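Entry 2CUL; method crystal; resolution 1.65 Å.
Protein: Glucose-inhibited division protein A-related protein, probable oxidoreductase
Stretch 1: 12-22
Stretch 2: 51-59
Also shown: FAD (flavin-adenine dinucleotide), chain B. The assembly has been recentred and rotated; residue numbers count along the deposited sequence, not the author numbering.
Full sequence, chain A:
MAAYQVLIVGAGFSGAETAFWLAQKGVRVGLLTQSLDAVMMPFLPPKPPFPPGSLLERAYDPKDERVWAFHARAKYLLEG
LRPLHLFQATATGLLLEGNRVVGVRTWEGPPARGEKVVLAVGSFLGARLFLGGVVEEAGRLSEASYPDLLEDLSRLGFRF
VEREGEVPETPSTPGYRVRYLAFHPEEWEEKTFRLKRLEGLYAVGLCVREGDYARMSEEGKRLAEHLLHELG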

ATOM      1  N   GLY A  12       0.632   0.711   4.200  1.00  7.00           N
ATOM      2  CA  GLY A  12       0.027  -0.435   4.850  1.00  8.46           C
ATOM      3  C   GLY A  12       1.025  -1.568   4.986  1.00  7.11           C
ATOM      4  O   GLY A  12       2.231  -1.369   4.849  1.00  7.02           O
ATOM      5  N   PHE A  13       0.527  -2.772   5.237  1.00  7.35           N
ATOM      6  CA  PHE A  13       1.416  -3.910   5.424  1.00  5.82           C
ATOM      7  C   PHE A  13       2.384  -4.197   4.283  1.00  7.84           C
ATOM      8  O   PHE A  13       3.541  -4.520   4.535  1.00 10.88           O
ATOM      9  CB  PHE A  13       0.595  -5.152   5.776  1.00  7.20           C
ATOM     10  CG  PHE A  13       0.019  -5.100   7.163  1.00  7.76           C
ATOM     11  CD1 PHE A  13       0.726  -5.625   8.244  1.00 10.10           C
ATOM     12  CD2 PHE A  13      -1.194  -4.460   7.402  1.00  8.87           C
ATOM     13  CE1 PHE A  13       0.232  -5.510   9.543  1.00 10.82           C
ATOM     14  CE2 PHE A  13      -1.697  -4.339   8.699  1.00  8.63           C
ATOM     15  CZ  PHE A  13      -0.982  -4.864   9.771  1.00  9.94           C
ATOM     16  N   SER A  14       1.941  -4.063   3.035  1.00  7.95           N
ATOM     17  CA  SER A  14       2.846  -4.329   1.920  1.00  5.94           C
ATOM     18  C   SER A  14       3.704  -3.114   1.579  1.00  6.84           C
ATOM     19  O   SER A  14       4.907  -3.238   1.379  1.00  7.35           O
ATOM     20  CB  SER A  14       2.064  -4.781   0.675  1.00  5.49           C
ATOM     21  OG  SER A  14       1.170  -3.780   0.215  1.00  8.44           O
ATOM     22  N   GLY A  15       3.081  -1.941   1.521  1.00  6.01           N
ATOM     23  CA  GLY A  15       3.805  -0.725   1.188  1.00  7.48           C
ATOM     24  C   GLY A  15       4.846  -0.312   2.209  1.00  5.83           C
ATOM     25  O   GLY A  15       5.956   0.072   1.848  1.00  7.77           O
ATOM     26  N   ALA A  16       4.489  -0.377   3.487  1.00  7.58           N
ATOM     27  CA  ALA A  16       5.430  -0.007   4.542  1.00  6.84           C
ATOM     28  C   ALA A  16       6.582  -1.009   4.623  1.00  7.43           C
ATOM     29  O   ALA A  16       7.724  -0.629   4.884  1.00  8.34           O
ATOM     30  CB  ALA A  16       4.707   0.078   5.881  1.00  7.77           C
ATOM     31  N   GLU A  17       6.292  -2.287   4.398  1.00  6.61           N
ATOM     32  CA  GLU A  17       7.347  -3.295   4.447  1.00  5.08           C
ATOM     33  C   GLU A  17       8.328  -3.025   3.307  1.00  7.28           C
ATOM     34  O   GLU A  17       9.541  -3.130   3.486  1.00  8.86           O
ATOM     35  CB  GLU A  17       6.769  -4.707   4.311  1.00  7.12           C
ATOM     36  CG  GLU A  17       7.758  -5.795   4.697  1.00  9.69           C
ATOM     37  CD  GLU A  17       8.031  -5.823   6.192  1.00 12.05           C
ATOM     38  OE1 GLU A  17       7.087  -6.092   6.965  1.00  9.95           O
ATOM     39  OE2 GLU A  17       9.189  -5.576   6.594  1.00 13.62           O
ATOM     40  N   THR A  18       7.804  -2.676   2.134  1.00  7.60           N
ATOM     41  CA  THR A  18       8.666  -2.376   0.993  1.00  7.39           C
ATOM     42  C   THR A  18       9.580  -1.205   1.363  1.00  8.26           C
ATOM     43  O   THR A  18      10.795  -1.251   1.145  1.00  9.05           O
ATOM     44  CB  THR A  18       7.843  -1.974  -0.259  1.00  6.47           C
ATOM     45  OG1 THR A  18       6.922  -3.019  -0.587  1.00  8.76           O
ATOM     46  CG2 THR A  18       8.762  -1.732  -1.448  1.00  6.40           C
ATOM     47  N   ALA A  19       8.988  -0.160   1.931  1.00  8.83           N
ATOM     48  CA  ALA A  19       9.740   1.026   2.333  1.00  8.52           C
ATOM     49  C   ALA A  19      10.809   0.670   3.356  1.00 10.13           C
ATOM     50  O   ALA A  19      11.937   1.165   3.295  1.00 10.30           O
ATOM     51  CB  ALA A  19       8.795   2.069   2.918  1.00  8.54           C
ATOM     52  N   PHE A  20      10.445  -0.195   4.295  1.00 10.30           N
ATOM     53  CA  PHE A  20      11.359  -0.613   5.349  1.00 11.73           C
ATOM     54  C   PHE A  20      12.656  -1.220   4.827  1.00 10.11           C
ATOM     55  O   PHE A  20      13.741  -0.766   5.184  1.00 12.57           O
ATOM     56  CB  PHE A  20      10.669  -1.618   6.274  1.00 14.03           C
ATOM     57  CG  PHE A  20      11.557  -2.141   7.368  1.00 17.71           C
ATOM     58  CD1 PHE A  20      11.816  -1.375   8.497  1.00 21.96           C
ATOM     59  CD2 PHE A  20      12.153  -3.393   7.254  1.00 17.92           C
ATOM     60  CE1 PHE A  20      12.660  -1.848   9.503  1.00 22.06           C
ATOM     61  CE2 PHE A  20      12.999  -3.876   8.252  1.00 23.78           C
ATOM     62  CZ  PHE A  20      13.252  -3.100   9.379  1.00 22.08           C
ATOM     63  N   TRP A  21      12.551  -2.244   3.985  1.00  9.92           N
ATOM     64  CA  TRP A  21      13.742  -2.894   3.456  1.00 11.83           C
ATOM     65  C   TRP A  21      14.539  -2.028   2.492  1.00 13.23           C
ATOM     66  O   TRP A  21      15.764  -2.123   2.441  1.00 16.07           O
ATOM     67  CB  TRP A  21      13.376  -4.225   2.796  1.00 12.89           C
ATOM     68  CG  TRP A  21      12.890  -5.227   3.790  1.00 19.58           C
ATOM     69  CD1 TRP A  21      11.591  -5.503   4.109  1.00 19.10           C
ATOM     70  CD2 TRP A  21      13.697  -6.030   4.660  1.00 19.72           C
ATOM     71  NE1 TRP A  21      11.538  -6.426   5.125  1.00 18.78           N
ATOM     72  CE2 TRP A  21      12.817  -6.766   5.483  1.00 19.18           C
ATOM     73  CE3 TRP A  21      15.078  -6.197   4.827  1.00 22.92           C
ATOM     74  CZ2 TRP A  21      13.273  -7.659   6.461  1.00 23.62           C
ATOM     75  CZ3 TRP A  21      15.533  -7.086   5.803  1.00 26.79           C
ATOM     76  CH2 TRP A  21      14.630  -7.805   6.605  1.00 28.31           C
ATOM     77  N   LEU A  22      13.855  -1.183   1.729  1.00 10.37           N
ATOM     78  CA  LEU A  22      14.558  -0.309   0.803  1.00 11.13           C
ATOM     79  C   LEU A  22      15.381   0.684   1.609  1.00 11.18           C
ATOM     80  O   LEU A  22      16.551   0.926   1.309  1.00 12.73           O
ATOM     81  CB  LEU A  22      13.571   0.452  -0.089  1.00  9.70           C
ATOM     82  CG  LEU A  22      12.885  -0.359  -1.193  1.00  8.57           C
ATOM     83  CD1 LEU A  22      11.857   0.509  -1.900  1.00 10.58           C
ATOM     84  CD2 LEU A  22      13.932  -0.866  -2.185  1.00 10.27           C
ATOM     85  N   PRO A  51       7.279 -12.807   9.177  1.00 11.89           N
ATOM     86  CA  PRO A  51       8.509 -12.986   8.399  1.00 11.97           C
ATOM     87  C   PRO A  51       9.685 -12.516   9.255  1.00 14.08           C
ATOM     88  O   PRO A  51       9.642 -11.432   9.829  1.00 10.38           O
ATOM     89  CB  PRO A  51       8.285 -12.084   7.190  1.00 11.25           C
ATOM     90  CG  PRO A  51       6.791 -12.120   7.012  1.00 10.69           C
ATOM     91  CD  PRO A  51       6.303 -11.982   8.440  1.00 11.62           C
ATOM     92  N   PRO A  52      10.747 -13.328   9.357  1.00 16.16           N
ATOM     93  CA  PRO A  52      11.908 -12.942  10.166  1.00 16.64           C
ATOM     94  C   PRO A  52      12.510 -11.572   9.844  1.00 17.07           C
ATOM     95  O   PRO A  52      12.784 -11.256   8.687  1.00 17.08           O
ATOM     96  CB  PRO A  52      12.893 -14.081   9.911  1.00 19.11           C
ATOM     97  CG  PRO A  52      11.986 -15.260   9.717  1.00 22.72           C
ATOM     98  CD  PRO A  52      10.915 -14.688   8.814  1.00 20.98           C
ATOM     99  N   GLY A  53      12.700 -10.763  10.886  1.00 15.25           N
ATOM    100  CA  GLY A  53      13.288  -9.441  10.734  1.00 15.08           C
ATOM    101  C   GLY A  53      12.438  -8.385  10.052  1.00 14.87           C
ATOM    102  O   GLY A  53      12.909  -7.276   9.804  1.00 15.09           O
ATOM    103  N   SER A  54      11.186  -8.716   9.762  1.00 12.02           N
ATOM    104  CA  SER A  54      10.286  -7.784   9.089  1.00 12.34           C
ATOM    105  C   SER A  54       9.785  -6.661   9.985  1.00 12.99           C
ATOM    106  O   SER A  54       9.857  -6.743  11.209  1.00 11.29           O
ATOM    107  CB  SER A  54       9.073  -8.536   8.538  1.00  9.40           C
ATOM    108  OG  SER A  54       8.336  -9.143   9.590  1.00  9.66           O
ATOM    109  N   LEU A  55       9.273  -5.609   9.355  1.00 11.21           N
ATOM    110  CA  LEU A  55       8.706  -4.484  10.084  1.00  9.91           C
ATOM    111  C   LEU A  55       7.518  -5.041  10.861  1.00  9.79           C
ATOM    112  O   LEU A  55       7.255  -4.642  11.992  1.00  9.51           O
ATOM    113  CB  LEU A  55       8.219  -3.408   9.108  1.00 10.67           C
ATOM    114  CG  LEU A  55       7.389  -2.274   9.712  1.00  9.21           C
ATOM    115  CD1 LEU A  55       8.249  -1.441  10.652  1.00 13.76           C
ATOM    116  CD2 LEU A  55       6.830  -1.405   8.593  1.00 11.79           C
ATOM    117  N   LEU A  56       6.805  -5.973  10.236  1.00 10.80           N
ATOM    118  CA  LEU A  56       5.648  -6.605  10.857  1.00  9.80           C
ATOM    119  C   LEU A  56       6.046  -7.274  12.176  1.00 11.18           C
ATOM    120  O   LEU A  56       5.383  -7.091  13.196  1.00  9.74           O
ATOM    121  CB  LEU A  56       5.040  -7.638   9.896  1.00 10.18           C
ATOM    122  CG  LEU A  56       3.952  -8.567  10.443  1.00  6.58           C
ATOM    123  CD1 LEU A  56       2.791  -7.755  10.998  1.00 10.98           C
ATOM    124  CD2 LEU A  56       3.481  -9.499   9.326  1.00  8.67           C
ATOM    125  N   GLU A  57       7.138  -8.036  12.156  1.00  8.04           N
ATOM    126  CA  GLU A  57       7.611  -8.716  13.359  1.00  8.03           C
ATOM    127  C   GLU A  57       8.046  -7.715  14.427  1.00 10.46           C
ATOM    128  O   GLU A  57       7.727  -7.865  15.606  1.00 11.79           O
ATOM    129  CB  GLU A  57       8.782  -9.643  13.020  1.00 11.02           C
ATOM    130  CG  GLU A  57       9.382 -10.349  14.232  1.00 12.35           C
ATOM    131  CD  GLU A  57      10.429 -11.383  13.859  1.00 15.51           C
ATOM    132  OE1 GLU A  57      11.433 -11.019  13.217  1.00 22.53           O
ATOM    133  OE2 GLU A  57      10.246 -12.565  14.213  1.00 30.58           O
ATOM    134  N   ARG A  58       8.775  -6.687  14.006  1.00 11.71           N
ATOM    135  CA  ARG A  58       9.263  -5.670  14.933  1.00  8.50           C
ATOM    136  C   ARG A  58       8.139  -4.876  15.593  1.00 11.01           C
ATOM    137  O   ARG A  58       8.259  -4.468  16.748  1.00 13.04           O
ATOM    138  CB  ARG A  58      10.213  -4.719  14.201  1.00 11.00           C
ATOM    139  CG  ARG A  58      11.429  -5.419  13.609  1.00 10.44           C
ATOM    140  CD  ARG A  58      12.115  -4.566  12.552  1.00 14.96           C
ATOM    141  NE  ARG A  58      13.123  -5.325  11.816  1.00 17.53           N
ATOM    142  CZ  ARG A  58      14.408  -5.402  12.150  1.00 18.83           C
ATOM    143  NH1 ARG A  58      14.864  -4.755  13.215  1.00 20.17           N
ATOM    144  NH2 ARG A  58      15.238  -6.131  11.416  1.00 17.26           N
ATOM    145  N   ALA A  59       7.046  -4.661  14.866  1.00 10.73           N
ATOM    146  CA  ALA A  59       5.918  -3.896  15.392  1.00 10.52           C
ATOM    147  C   ALA A  59       5.048  -4.668  16.381  1.00 11.45           C
ATOM    148  O   ALA A  59       4.315  -4.074  17.166  1.00 10.47           O
ATOM    149  CB  ALA A  59       5.054  -3.389  14.236  1.00  9.84           C
TER
HETATM  150  PA  FAD B 301      -3.383  -1.855   3.622  1.00  7.35           P
HETATM  151  O1A FAD B 301      -4.844  -1.700   3.689  1.00  7.04           O
HETATM  152  O2A FAD B 301      -2.647  -2.396   4.794  1.00  9.30           O
HETATM  153  O5B FAD B 301      -2.719  -0.449   3.264  1.00  7.46           O
HETATM  154  C5B FAD B 301      -3.217   0.322   2.169  1.00  6.88           C
HETATM  155  C4B FAD B 301      -2.798   1.760   2.448  1.00  6.31           C
HETATM  156  O4B FAD B 301      -2.973   2.489   1.233  1.00  6.30           O
HETATM  157  C3B FAD B 301      -3.649   2.479   3.515  1.00  8.52           C
HETATM  158  O3B FAD B 301      -2.851   3.115   4.490  1.00 11.66           O
HETATM  159  C2B FAD B 301      -4.477   3.430   2.703  1.00  9.58           C
HETATM  160  O2B FAD B 301      -4.981   4.552   3.390  1.00 10.34           O
HETATM  161  C1B FAD B 301      -3.522   3.758   1.559  1.00  9.36           C
HETATM  162  N9A FAD B 301      -4.155   4.290   0.355  1.00  8.53           N
HETATM  163  C8A FAD B 301      -5.120   3.682  -0.414  1.00  7.89           C
HETATM  164  N7A FAD B 301      -5.485   4.431  -1.448  1.00  8.94           N
HETATM  165  C5A FAD B 301      -4.716   5.573  -1.337  1.00  7.81           C
HETATM  166  C6A FAD B 301      -4.641   6.743  -2.130  1.00  7.36           C
HETATM  167  N6A FAD B 301      -5.368   6.944  -3.215  1.00  8.21           N
HETATM  168  N1A FAD B 301      -3.745   7.723  -1.735  1.00  8.14           N
HETATM  169  C2A FAD B 301      -2.974   7.540  -0.610  1.00  8.34           C
HETATM  170  N3A FAD B 301      -3.003   6.441   0.189  1.00  6.27           N
HETATM  171  C4A FAD B 301      -3.889   5.492  -0.216  1.00  7.51           C
HETATM  172  N1  FAD B 301      -5.354 -10.250   6.920  1.00  8.31           N
HETATM  173  C2  FAD B 301      -4.979 -10.776   8.135  1.00 10.43           C
HETATM  174  O2  FAD B 301      -3.907 -11.313   8.280  1.00 11.25           O
HETATM  175  N3  FAD B 301      -5.871 -10.674   9.213  1.00 10.27           N
HETATM  176  C4  FAD B 301      -7.114 -10.082   9.141  1.00 12.94           C
HETATM  177  O4  FAD B 301      -7.858 -10.026  10.143  1.00 14.37           O
HETATM  178  C4X FAD B 301      -7.499  -9.547   7.894  1.00 11.20           C
HETATM  179  N5  FAD B 301      -8.740  -8.942   7.742  1.00  8.90           N
HETATM  180  C5X FAD B 301      -9.124  -8.417   6.522  1.00  7.34           C
HETATM  181  C6  FAD B 301     -10.375  -7.815   6.395  1.00  9.40           C
HETATM  182  C7  FAD B 301     -10.819  -7.256   5.181  1.00 11.64           C
HETATM  183  C7M FAD B 301     -12.183  -6.615   5.116  1.00 12.23           C
HETATM  184  C8  FAD B 301      -9.938  -7.316   4.042  1.00 10.49           C
HETATM  185  C8M FAD B 301     -10.330  -6.736   2.710  1.00 11.13           C
HETATM  186  C9  FAD B 301      -8.666  -7.930   4.153  1.00 10.57           C
HETATM  187  C9A FAD B 301      -8.229  -8.490   5.382  1.00  9.12           C
HETATM  188  N10 FAD B 301      -6.944  -9.121   5.542  1.00  7.30           N
HETATM  189  C10 FAD B 301      -6.582  -9.650   6.794  1.00 10.25           C
HETATM  190  C1' FAD B 301      -5.965  -9.251   4.390  1.00  8.29           C
HETATM  191  C2' FAD B 301      -4.713  -8.345   4.363  1.00  8.60           C
HETATM  192  O2' FAD B 301      -3.772  -8.825   5.286  1.00  8.92           O
HETATM  193  C3' FAD B 301      -5.034  -6.872   4.687  1.00  9.38           C
HETATM  194  O3' FAD B 301      -5.982  -6.336   3.766  1.00  9.50           O
HETATM  195  C4' FAD B 301      -3.794  -5.957   4.618  1.00  9.60           C
HETATM  196  O4' FAD B 301      -4.067  -4.687   5.206  1.00  8.11           O
HETATM  197  C5' FAD B 301      -3.373  -5.797   3.144  1.00  8.71           C
HETATM  198  O5' FAD B 301      -2.189  -4.986   3.068  1.00  7.20           O
HETATM  199  P   FAD B 301      -2.006  -3.839   1.989  1.00  7.81           P
HETATM  200  O1P FAD B 301      -0.653  -3.313   2.240  1.00  7.40           O
HETATM  201  O2P FAD B 301      -2.277  -4.355   0.605  1.00  8.29           O
HETATM  202  O3P FAD B 301      -3.109  -2.766   2.320  1.00  6.38           O

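Two helices, 13-22 and the one beginning at L55, meet at 100° with their axes 10.5 Å apart at closest approach. The contact buries 415 Å², both sides summed.

The polar link is made by E17. Its carboxylate reaches the start of the second helix, where backbone NH groups have no preceding turn to bond to. L55 N donates to E17 OE2 at 2.8 Å, almost linearly, and L56 N donates to E17 OE1 at 3.3 Å. The E17 CA-to-CB bond points sideways, but chi1 t with chi2 p brings the acid end across. A glutamate suits this buried place because its two oxygens serve two amides. W21 NE1 adds a weak hydrogen bond to E17 OE2 at 2.9 Å.

S54 is the N-cap of the second helix. E57 N donates to S54 OG at 3.0 Å, and S54 OG donates to P51 O at 2.6 Å, within a type II turn. G53, with phi of 71°, suits that turn.

The apolar contacts are made largely by leucines against small or aromatic side chains. L55 loses 82 Å², the largest share. Its CD2 lies 3.7 Å from A16 CB, and its CB lies over one face of the F20 ring, 4.0 Å from F20 CG. The short A16 side chain points toward the second stretch and meets L55 directly. L56 CD1 meets the edge of the F13 ring, 3.7 Å from F13 CE1.

At the outer side, the R58 guanidinium presents one face to F20, with R58 NE 3.3 Å from F20 CZ. R58 NE and R58 NH2 donate to G53 O at 2.8 and 3.1 Å, which fixes the arginine beside the ring. W21 CZ2 packs 3.4 Å from G53 O.

The first helix also binds FAD: S14 N donates to FAD O1P at 2.8 Å.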